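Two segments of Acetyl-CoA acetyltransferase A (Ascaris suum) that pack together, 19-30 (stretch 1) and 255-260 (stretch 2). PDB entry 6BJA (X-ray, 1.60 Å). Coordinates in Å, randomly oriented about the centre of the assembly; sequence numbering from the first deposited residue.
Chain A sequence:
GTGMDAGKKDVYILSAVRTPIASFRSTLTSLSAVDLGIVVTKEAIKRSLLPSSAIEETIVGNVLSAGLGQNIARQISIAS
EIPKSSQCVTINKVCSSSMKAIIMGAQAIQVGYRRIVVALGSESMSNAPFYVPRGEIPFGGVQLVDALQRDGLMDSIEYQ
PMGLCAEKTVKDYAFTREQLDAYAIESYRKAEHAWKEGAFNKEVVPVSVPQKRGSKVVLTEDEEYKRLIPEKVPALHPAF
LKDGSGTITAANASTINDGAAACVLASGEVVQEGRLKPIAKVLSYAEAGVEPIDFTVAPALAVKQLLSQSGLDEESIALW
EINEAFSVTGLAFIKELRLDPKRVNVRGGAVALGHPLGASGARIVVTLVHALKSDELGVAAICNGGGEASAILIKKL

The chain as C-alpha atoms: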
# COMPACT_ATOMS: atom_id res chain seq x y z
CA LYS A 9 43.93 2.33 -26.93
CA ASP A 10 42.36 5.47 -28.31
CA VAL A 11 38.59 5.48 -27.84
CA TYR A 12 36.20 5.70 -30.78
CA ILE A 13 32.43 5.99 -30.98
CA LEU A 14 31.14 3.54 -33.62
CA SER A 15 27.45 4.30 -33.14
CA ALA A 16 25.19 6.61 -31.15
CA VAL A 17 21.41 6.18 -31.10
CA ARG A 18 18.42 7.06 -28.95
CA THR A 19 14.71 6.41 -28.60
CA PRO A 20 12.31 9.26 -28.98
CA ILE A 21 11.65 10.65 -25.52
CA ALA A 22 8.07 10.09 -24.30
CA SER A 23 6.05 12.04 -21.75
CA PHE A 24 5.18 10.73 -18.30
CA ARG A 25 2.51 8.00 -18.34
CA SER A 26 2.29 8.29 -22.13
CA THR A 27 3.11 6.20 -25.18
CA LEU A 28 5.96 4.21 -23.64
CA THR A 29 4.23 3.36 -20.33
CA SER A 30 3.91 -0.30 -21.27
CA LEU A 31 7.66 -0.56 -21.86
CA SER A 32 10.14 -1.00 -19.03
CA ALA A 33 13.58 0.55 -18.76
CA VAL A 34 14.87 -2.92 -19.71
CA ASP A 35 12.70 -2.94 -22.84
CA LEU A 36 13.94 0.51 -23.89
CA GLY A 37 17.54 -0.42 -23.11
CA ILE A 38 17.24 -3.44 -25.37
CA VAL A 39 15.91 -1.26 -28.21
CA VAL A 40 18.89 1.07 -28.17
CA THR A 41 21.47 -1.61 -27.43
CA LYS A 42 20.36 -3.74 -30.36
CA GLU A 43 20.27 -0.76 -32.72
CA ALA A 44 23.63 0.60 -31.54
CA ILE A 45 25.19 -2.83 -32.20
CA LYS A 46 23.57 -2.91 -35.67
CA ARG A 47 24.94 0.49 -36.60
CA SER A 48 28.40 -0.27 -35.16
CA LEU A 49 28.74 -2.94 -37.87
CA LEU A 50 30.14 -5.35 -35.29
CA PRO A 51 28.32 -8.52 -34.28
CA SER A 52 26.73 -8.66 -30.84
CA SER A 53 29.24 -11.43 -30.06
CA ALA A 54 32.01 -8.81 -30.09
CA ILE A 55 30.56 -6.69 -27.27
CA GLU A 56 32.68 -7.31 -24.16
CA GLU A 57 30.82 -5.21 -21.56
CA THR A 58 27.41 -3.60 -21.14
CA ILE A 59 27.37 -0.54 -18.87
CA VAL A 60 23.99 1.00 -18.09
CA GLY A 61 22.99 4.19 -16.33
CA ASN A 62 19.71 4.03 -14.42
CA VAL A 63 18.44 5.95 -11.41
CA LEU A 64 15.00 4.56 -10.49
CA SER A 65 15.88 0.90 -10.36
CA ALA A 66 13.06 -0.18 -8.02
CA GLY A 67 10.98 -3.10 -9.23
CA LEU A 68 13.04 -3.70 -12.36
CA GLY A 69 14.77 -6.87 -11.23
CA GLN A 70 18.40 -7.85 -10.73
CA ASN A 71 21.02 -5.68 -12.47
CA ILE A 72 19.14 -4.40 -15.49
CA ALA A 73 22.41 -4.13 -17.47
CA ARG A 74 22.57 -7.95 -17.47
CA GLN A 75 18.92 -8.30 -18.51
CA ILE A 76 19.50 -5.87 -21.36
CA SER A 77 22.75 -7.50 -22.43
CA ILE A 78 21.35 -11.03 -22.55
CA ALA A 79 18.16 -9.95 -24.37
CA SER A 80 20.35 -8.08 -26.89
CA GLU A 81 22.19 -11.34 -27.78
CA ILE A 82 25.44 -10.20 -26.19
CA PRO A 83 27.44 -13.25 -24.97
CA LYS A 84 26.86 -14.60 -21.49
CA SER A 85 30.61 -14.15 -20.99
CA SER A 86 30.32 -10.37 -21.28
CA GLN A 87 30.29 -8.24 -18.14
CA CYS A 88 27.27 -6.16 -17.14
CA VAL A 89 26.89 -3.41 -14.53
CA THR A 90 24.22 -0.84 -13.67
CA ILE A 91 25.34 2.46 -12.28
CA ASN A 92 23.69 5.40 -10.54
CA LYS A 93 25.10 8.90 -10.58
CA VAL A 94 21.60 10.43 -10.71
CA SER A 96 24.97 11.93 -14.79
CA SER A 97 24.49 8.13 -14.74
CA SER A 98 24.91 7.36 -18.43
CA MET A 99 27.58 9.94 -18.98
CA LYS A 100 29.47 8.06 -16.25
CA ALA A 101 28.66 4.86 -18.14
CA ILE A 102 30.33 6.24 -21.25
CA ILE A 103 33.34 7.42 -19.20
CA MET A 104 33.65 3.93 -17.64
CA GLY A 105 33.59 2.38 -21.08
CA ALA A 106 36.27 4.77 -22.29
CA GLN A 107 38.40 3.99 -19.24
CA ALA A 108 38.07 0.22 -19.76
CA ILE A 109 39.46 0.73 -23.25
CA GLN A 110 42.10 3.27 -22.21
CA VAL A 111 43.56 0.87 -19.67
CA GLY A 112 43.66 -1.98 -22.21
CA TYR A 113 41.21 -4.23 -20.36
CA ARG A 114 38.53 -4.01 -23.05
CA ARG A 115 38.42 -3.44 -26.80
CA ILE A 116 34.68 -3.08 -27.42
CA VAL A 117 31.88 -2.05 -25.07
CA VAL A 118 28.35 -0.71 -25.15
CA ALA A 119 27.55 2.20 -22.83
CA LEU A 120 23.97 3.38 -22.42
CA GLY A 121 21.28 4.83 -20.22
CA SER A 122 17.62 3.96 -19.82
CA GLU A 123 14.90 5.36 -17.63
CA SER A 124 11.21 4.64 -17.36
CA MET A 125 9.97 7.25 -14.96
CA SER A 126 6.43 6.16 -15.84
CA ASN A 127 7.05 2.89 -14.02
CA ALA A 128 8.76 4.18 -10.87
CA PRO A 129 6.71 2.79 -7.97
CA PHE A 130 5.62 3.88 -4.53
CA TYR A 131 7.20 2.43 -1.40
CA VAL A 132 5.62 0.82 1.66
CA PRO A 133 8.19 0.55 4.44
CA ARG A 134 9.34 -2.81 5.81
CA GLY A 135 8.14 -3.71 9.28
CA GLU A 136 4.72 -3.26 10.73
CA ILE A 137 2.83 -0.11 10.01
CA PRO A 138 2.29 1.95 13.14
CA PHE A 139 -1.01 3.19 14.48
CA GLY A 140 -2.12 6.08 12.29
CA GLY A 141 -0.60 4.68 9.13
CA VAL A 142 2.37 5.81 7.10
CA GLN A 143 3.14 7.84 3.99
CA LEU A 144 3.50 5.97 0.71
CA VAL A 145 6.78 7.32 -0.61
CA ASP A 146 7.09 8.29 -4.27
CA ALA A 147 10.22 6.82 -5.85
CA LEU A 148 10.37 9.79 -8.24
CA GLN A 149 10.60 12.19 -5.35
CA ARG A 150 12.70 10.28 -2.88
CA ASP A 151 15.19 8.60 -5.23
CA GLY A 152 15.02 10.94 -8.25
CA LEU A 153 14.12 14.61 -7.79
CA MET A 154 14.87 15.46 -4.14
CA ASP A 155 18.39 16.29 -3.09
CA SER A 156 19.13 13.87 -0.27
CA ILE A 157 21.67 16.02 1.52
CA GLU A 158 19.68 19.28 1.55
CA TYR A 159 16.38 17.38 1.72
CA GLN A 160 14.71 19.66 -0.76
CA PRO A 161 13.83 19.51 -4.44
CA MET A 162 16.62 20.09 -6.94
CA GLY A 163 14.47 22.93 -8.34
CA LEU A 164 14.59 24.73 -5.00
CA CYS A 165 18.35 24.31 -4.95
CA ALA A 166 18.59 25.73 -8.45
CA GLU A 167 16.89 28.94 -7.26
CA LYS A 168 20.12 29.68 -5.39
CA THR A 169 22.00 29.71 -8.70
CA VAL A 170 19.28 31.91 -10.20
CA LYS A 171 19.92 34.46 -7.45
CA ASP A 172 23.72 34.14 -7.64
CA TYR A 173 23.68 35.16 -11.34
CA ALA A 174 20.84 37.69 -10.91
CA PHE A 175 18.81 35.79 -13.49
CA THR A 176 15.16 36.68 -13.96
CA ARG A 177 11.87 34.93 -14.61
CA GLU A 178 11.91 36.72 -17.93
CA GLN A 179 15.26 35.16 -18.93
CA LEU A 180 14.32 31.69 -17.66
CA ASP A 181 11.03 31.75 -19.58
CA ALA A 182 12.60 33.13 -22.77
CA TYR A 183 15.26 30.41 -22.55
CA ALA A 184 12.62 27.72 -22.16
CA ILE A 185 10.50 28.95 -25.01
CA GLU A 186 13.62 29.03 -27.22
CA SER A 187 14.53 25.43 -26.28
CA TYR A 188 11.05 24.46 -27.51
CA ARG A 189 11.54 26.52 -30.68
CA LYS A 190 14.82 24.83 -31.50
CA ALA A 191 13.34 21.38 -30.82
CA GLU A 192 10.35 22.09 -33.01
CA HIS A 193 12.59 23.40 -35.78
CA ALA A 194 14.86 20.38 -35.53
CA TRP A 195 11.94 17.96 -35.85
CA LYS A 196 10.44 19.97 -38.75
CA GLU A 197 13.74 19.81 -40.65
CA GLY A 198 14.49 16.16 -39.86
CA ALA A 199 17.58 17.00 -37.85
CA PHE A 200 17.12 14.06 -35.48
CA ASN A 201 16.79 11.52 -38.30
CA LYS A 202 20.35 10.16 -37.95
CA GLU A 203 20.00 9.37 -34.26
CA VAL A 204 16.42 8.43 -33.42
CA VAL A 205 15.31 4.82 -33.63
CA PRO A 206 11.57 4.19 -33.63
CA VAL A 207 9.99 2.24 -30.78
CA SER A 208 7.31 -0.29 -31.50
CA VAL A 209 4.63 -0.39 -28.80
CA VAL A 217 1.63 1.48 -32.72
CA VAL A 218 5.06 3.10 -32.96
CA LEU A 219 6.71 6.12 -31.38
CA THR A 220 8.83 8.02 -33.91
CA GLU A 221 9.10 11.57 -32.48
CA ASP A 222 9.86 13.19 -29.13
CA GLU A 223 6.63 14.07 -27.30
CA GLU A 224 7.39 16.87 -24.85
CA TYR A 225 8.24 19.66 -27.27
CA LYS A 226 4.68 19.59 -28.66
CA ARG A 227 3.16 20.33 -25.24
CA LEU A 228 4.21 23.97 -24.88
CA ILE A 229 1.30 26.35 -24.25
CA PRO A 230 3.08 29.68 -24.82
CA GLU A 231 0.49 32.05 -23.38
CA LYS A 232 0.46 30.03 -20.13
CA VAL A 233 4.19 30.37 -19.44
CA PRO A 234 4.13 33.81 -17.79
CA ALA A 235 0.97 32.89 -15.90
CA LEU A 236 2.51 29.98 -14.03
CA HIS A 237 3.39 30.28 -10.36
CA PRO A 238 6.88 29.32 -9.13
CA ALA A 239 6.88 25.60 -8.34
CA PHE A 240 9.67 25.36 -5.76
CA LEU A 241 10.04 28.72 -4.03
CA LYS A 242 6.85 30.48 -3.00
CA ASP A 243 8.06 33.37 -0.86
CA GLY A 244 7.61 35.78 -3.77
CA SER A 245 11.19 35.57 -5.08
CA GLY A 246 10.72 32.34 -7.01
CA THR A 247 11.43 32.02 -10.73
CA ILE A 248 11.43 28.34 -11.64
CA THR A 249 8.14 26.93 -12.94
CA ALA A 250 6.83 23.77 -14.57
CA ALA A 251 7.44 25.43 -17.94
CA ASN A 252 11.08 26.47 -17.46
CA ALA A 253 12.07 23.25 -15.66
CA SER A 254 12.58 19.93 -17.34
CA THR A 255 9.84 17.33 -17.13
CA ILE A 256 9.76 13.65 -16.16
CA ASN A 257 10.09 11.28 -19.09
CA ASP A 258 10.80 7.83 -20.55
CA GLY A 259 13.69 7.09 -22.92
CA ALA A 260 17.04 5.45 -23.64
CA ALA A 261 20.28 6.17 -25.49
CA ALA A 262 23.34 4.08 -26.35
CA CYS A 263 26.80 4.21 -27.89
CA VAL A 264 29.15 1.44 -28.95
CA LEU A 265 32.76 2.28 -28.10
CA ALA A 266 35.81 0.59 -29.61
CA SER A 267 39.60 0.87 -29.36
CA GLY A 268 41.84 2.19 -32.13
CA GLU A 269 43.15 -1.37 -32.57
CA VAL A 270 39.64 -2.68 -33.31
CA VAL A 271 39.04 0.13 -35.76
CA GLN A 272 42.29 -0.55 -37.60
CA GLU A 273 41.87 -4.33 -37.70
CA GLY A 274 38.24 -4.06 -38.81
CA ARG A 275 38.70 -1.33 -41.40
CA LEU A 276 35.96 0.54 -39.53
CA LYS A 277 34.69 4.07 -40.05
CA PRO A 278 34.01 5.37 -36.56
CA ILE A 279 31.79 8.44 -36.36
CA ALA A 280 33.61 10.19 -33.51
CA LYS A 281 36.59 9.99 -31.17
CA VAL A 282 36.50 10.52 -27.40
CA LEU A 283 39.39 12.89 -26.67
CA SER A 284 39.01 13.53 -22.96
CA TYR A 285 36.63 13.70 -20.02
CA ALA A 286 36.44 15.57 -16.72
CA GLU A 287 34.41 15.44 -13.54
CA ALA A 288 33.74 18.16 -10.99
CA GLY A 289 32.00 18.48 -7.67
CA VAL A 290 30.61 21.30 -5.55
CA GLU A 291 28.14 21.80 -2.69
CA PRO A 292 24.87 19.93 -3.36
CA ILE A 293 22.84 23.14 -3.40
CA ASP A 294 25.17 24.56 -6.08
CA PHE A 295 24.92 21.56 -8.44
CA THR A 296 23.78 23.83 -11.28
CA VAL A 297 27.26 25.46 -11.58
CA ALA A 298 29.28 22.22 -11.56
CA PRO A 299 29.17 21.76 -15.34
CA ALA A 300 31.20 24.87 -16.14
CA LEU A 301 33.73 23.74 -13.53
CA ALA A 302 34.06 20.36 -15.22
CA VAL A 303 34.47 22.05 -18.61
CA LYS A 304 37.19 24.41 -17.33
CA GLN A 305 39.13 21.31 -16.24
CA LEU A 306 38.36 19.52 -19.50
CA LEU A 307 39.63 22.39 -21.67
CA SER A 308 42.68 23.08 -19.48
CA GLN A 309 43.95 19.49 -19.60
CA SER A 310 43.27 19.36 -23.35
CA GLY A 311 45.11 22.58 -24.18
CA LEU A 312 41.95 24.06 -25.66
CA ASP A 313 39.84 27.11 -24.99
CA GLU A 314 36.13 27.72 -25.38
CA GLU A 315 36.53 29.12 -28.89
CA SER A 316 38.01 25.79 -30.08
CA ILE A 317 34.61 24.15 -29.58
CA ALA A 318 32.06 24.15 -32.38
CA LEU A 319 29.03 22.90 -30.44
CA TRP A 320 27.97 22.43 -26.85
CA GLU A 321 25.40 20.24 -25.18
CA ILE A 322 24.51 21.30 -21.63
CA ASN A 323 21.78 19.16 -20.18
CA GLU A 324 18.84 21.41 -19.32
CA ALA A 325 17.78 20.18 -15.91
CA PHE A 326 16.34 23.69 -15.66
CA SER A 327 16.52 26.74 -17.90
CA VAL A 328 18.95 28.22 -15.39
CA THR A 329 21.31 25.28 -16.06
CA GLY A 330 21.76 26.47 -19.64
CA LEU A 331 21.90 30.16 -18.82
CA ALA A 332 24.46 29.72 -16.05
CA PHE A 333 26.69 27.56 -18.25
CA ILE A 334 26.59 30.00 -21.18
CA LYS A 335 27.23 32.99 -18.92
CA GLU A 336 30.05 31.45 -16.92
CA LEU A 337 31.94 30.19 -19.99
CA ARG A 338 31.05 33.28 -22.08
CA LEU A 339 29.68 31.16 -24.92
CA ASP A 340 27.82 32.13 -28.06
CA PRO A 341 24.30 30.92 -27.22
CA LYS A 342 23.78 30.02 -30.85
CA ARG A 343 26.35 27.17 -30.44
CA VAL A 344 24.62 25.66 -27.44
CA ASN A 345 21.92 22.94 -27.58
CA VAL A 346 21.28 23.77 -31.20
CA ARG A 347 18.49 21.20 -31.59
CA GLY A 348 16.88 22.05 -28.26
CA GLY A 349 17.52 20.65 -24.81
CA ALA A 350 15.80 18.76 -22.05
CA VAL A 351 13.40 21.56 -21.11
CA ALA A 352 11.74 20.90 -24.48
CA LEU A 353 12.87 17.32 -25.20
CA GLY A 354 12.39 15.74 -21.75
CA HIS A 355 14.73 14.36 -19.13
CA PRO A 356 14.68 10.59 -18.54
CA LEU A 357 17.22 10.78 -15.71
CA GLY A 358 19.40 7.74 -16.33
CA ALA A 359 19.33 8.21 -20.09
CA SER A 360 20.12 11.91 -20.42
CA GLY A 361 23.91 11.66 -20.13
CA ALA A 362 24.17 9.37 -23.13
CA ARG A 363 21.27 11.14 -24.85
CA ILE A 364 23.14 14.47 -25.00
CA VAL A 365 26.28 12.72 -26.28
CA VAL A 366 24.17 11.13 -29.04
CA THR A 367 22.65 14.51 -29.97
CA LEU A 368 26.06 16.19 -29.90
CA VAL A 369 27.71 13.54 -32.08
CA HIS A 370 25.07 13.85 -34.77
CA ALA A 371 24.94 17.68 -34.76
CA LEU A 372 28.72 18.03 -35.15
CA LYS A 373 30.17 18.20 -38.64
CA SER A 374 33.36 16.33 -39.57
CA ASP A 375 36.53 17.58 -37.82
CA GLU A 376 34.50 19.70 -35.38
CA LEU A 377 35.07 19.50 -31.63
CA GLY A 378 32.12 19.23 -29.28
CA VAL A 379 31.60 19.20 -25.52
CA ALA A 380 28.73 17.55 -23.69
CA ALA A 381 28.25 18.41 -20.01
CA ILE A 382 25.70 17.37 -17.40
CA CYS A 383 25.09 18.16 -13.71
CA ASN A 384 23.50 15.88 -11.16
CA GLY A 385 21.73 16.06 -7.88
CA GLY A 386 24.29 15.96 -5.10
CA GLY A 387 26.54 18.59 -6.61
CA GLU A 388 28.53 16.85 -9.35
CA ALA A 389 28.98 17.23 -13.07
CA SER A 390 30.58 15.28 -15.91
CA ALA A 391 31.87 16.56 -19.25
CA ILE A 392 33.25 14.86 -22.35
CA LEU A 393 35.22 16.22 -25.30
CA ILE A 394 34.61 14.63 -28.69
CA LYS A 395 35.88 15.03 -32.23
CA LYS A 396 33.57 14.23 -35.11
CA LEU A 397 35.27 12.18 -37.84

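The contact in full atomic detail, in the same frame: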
# COMPACT_ATOMS: atom_id res chain seq x y z
N THR A 19 16.14 6.42 -28.39
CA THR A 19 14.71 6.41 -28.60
C THR A 19 14.21 7.84 -28.68
O THR A 19 14.87 8.77 -28.19
CB THR A 19 13.96 5.69 -27.47
OG1 THR A 19 14.09 6.47 -26.27
CG2 THR A 19 14.47 4.28 -27.25
N PRO A 20 13.04 8.04 -29.28
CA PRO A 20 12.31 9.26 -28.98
C PRO A 20 12.06 9.29 -27.48
O PRO A 20 12.01 8.23 -26.83
CB PRO A 20 11.00 9.12 -29.74
CG PRO A 20 11.22 7.93 -30.67
CD PRO A 20 12.18 7.06 -29.95
N ILE A 21 11.89 10.48 -26.95
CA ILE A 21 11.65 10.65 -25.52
C ILE A 21 10.15 10.86 -25.32
O ILE A 21 9.57 11.76 -25.92
CB ILE A 21 12.45 11.82 -24.96
CG1 ILE A 21 13.96 11.56 -25.11
CG2 ILE A 21 12.08 12.07 -23.52
CD1 ILE A 21 14.82 12.78 -24.88
N ALA A 22 9.52 10.02 -24.50
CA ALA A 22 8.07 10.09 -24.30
C ALA A 22 7.74 10.80 -22.99
O ALA A 22 8.55 10.85 -22.05
CB ALA A 22 7.44 8.70 -24.32
N SER A 23 6.55 11.40 -22.96
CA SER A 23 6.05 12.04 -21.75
C SER A 23 5.70 11.03 -20.66
O SER A 23 5.55 9.83 -20.88
CB SER A 23 4.83 12.88 -22.08
OG SER A 23 5.20 13.88 -23.01
N PHE A 24 5.56 11.54 -19.45
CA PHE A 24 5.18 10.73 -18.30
C PHE A 24 3.81 10.09 -18.47
O PHE A 24 2.83 10.78 -18.78
CB PHE A 24 5.22 11.64 -17.09
CG PHE A 24 4.93 10.98 -15.78
CD1 PHE A 24 5.69 9.91 -15.32
CD2 PHE A 24 3.94 11.49 -14.96
CE1 PHE A 24 5.44 9.34 -14.07
CE2 PHE A 24 3.68 10.93 -13.71
CZ PHE A 24 4.43 9.86 -13.27
N ARG A 25 3.74 8.77 -18.24
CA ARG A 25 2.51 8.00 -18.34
C ARG A 25 1.88 8.17 -19.72
O ARG A 25 0.67 8.31 -19.85
CB ARG A 25 1.51 8.41 -17.26
CG ARG A 25 2.03 8.36 -15.82
CD ARG A 25 2.35 6.95 -15.38
NE ARG A 25 1.21 6.04 -15.50
CZ ARG A 25 1.28 4.72 -15.39
NH1 ARG A 25 2.43 4.11 -15.10
NH2 ARG A 25 0.18 3.99 -15.55
N SER A 26 2.73 8.12 -20.74
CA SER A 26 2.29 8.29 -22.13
C SER A 26 2.59 7.04 -22.95
O SER A 26 2.44 5.91 -22.47
CB SER A 26 2.97 9.53 -22.72
OG SER A 26 2.41 9.88 -23.98
N THR A 27 3.01 7.25 -24.19
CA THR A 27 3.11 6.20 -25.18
C THR A 27 4.00 5.02 -24.80
O THR A 27 3.73 3.89 -25.19
CB THR A 27 3.60 6.81 -26.49
OG1 THR A 27 2.74 7.91 -26.84
CG2 THR A 27 3.62 5.78 -27.61
N LEU A 28 5.04 5.27 -24.01
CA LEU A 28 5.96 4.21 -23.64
C LEU A 28 5.67 3.59 -22.27
O LEU A 28 6.47 2.82 -21.78
CB LEU A 28 7.41 4.72 -23.65
CG LEU A 28 7.93 5.23 -24.99
CD1 LEU A 28 9.36 5.69 -24.82
CD2 LEU A 28 7.82 4.17 -26.07
N THR A 29 4.53 3.90 -21.66
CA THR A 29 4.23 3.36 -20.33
C THR A 29 4.34 1.85 -20.25
O THR A 29 4.81 1.30 -19.26
CB THR A 29 2.82 3.77 -19.87
OG1 THR A 29 2.73 5.19 -19.81
CG2 THR A 29 2.51 3.23 -18.49
N SER A 30 3.92 1.15 -21.31
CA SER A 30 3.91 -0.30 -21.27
C SER A 30 5.29 -0.93 -21.44
O SER A 30 5.46 -2.16 -21.31
CB SER A 30 2.97 -0.83 -22.34
OG SER A 30 3.49 -0.59 -23.62
N THR A 255 10.97 18.17 -17.49
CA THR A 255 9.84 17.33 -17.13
C THR A 255 10.34 15.94 -16.77
O THR A 255 11.53 15.67 -16.85
CB THR A 255 8.86 17.24 -18.33
OG1 THR A 255 9.60 16.95 -19.52
CG2 THR A 255 8.13 18.56 -18.52
N ILE A 256 9.42 15.07 -16.37
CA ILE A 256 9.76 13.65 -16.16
C ILE A 256 9.32 12.85 -17.39
O ILE A 256 8.30 13.14 -18.03
CB ILE A 256 9.17 13.10 -14.84
CG1 ILE A 256 7.66 13.04 -14.83
CG2 ILE A 256 9.66 13.96 -13.65
CD1 ILE A 256 7.11 12.39 -13.53
N ASN A 257 10.16 11.88 -17.77
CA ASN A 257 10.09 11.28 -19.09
C ASN A 257 10.63 9.86 -19.14
O ASN A 257 11.34 9.42 -18.23
CB ASN A 257 10.87 12.14 -20.09
CG ASN A 257 10.26 13.53 -20.26
OD1 ASN A 257 10.64 14.48 -19.56
ND2 ASN A 257 9.30 13.64 -21.17
N ASP A 258 10.30 9.17 -20.24
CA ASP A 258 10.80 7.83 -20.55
C ASP A 258 11.69 7.87 -21.80
O ASP A 258 11.35 8.52 -22.78
CB ASP A 258 9.65 6.84 -20.82
CG ASP A 258 8.65 6.73 -19.68
OD1 ASP A 258 9.02 6.98 -18.53
OD2 ASP A 258 7.48 6.34 -19.96
N GLY A 259 12.82 7.16 -21.77
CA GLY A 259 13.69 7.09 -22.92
C GLY A 259 15.00 6.38 -22.66
O GLY A 259 15.33 6.09 -21.50
N ALA A 260 15.74 6.10 -23.73
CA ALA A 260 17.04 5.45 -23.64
C ALA A 260 17.97 5.92 -24.75
O ALA A 260 17.53 6.45 -25.77
CB ALA A 260 16.89 3.93 -23.68
O HOH W 1 16.15 9.07 -25.58
O HOH W 2 5.61 7.21 -21.84
O HOH W 3 6.24 14.39 -19.16

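The two stretches, more than 220 residues apart in sequence, run antiparallel, and direct hydrogen bonds and bridging waters satisfy several of the backbone groups at their junction. The regular pairing centres on Ala22 and Asp258: Ala22 N donates to Asp258 O at 2.9 Å, and Asp258 N returns a bond to Ala22 O at 3.0 Å. Ala22 O accepts twice, for Asn257 ND2 also donates to it at 3.0 Å. The amide side chain suits this place because its other end is an acceptor: Asn257 OD1 receives Thr255 OG1 at 2.7 Å.

Nearer the start of stretch 1, Thr19 meets Ala260 in a different way. Thr19 N donates to Ala260 O at 3.0 Å, but Ala260 N bonds to the side-chain oxygen Thr19 OG1, at 3.1 Å. The threonine hydroxyl can accept this proton while donating its own to Pro20 O, 2.8 Å from OG1. Water 1 donates to both Thr19 O (2.9 Å) and Ala260 O (3.0 Å). Between these pairs lies Gly259, where an ideal CB would stand only 3.5 Å from Ile21 CG1, a tight fit that the absence of a side chain avoids.

From Ser23 the chain enters a type II turn, and here water makes the links. Water 3 accepts from Phe24 N (2.9 Å) and donates to Ile256 O (2.7 Å). Water 2 donates to Ser23 O and Asp258 OD2, both at 2.8 Å, and accepts from Ser26 N (3.2 Å) and Leu28 N (3.0 Å). The Asp258 carboxylate thus reaches the turns through water, a role suited to a strong acceptor. Within the turns, Ser26 O accepts from both Thr29 N (3.0 Å) and Thr29 OG1 (2.8 Å).

Apolar packing completes the contact: Ile256 CD1 sits over one face of the Phe24 ring, 3.3 Å from its centroid and nearly on the ring normal, a CH-pi contact.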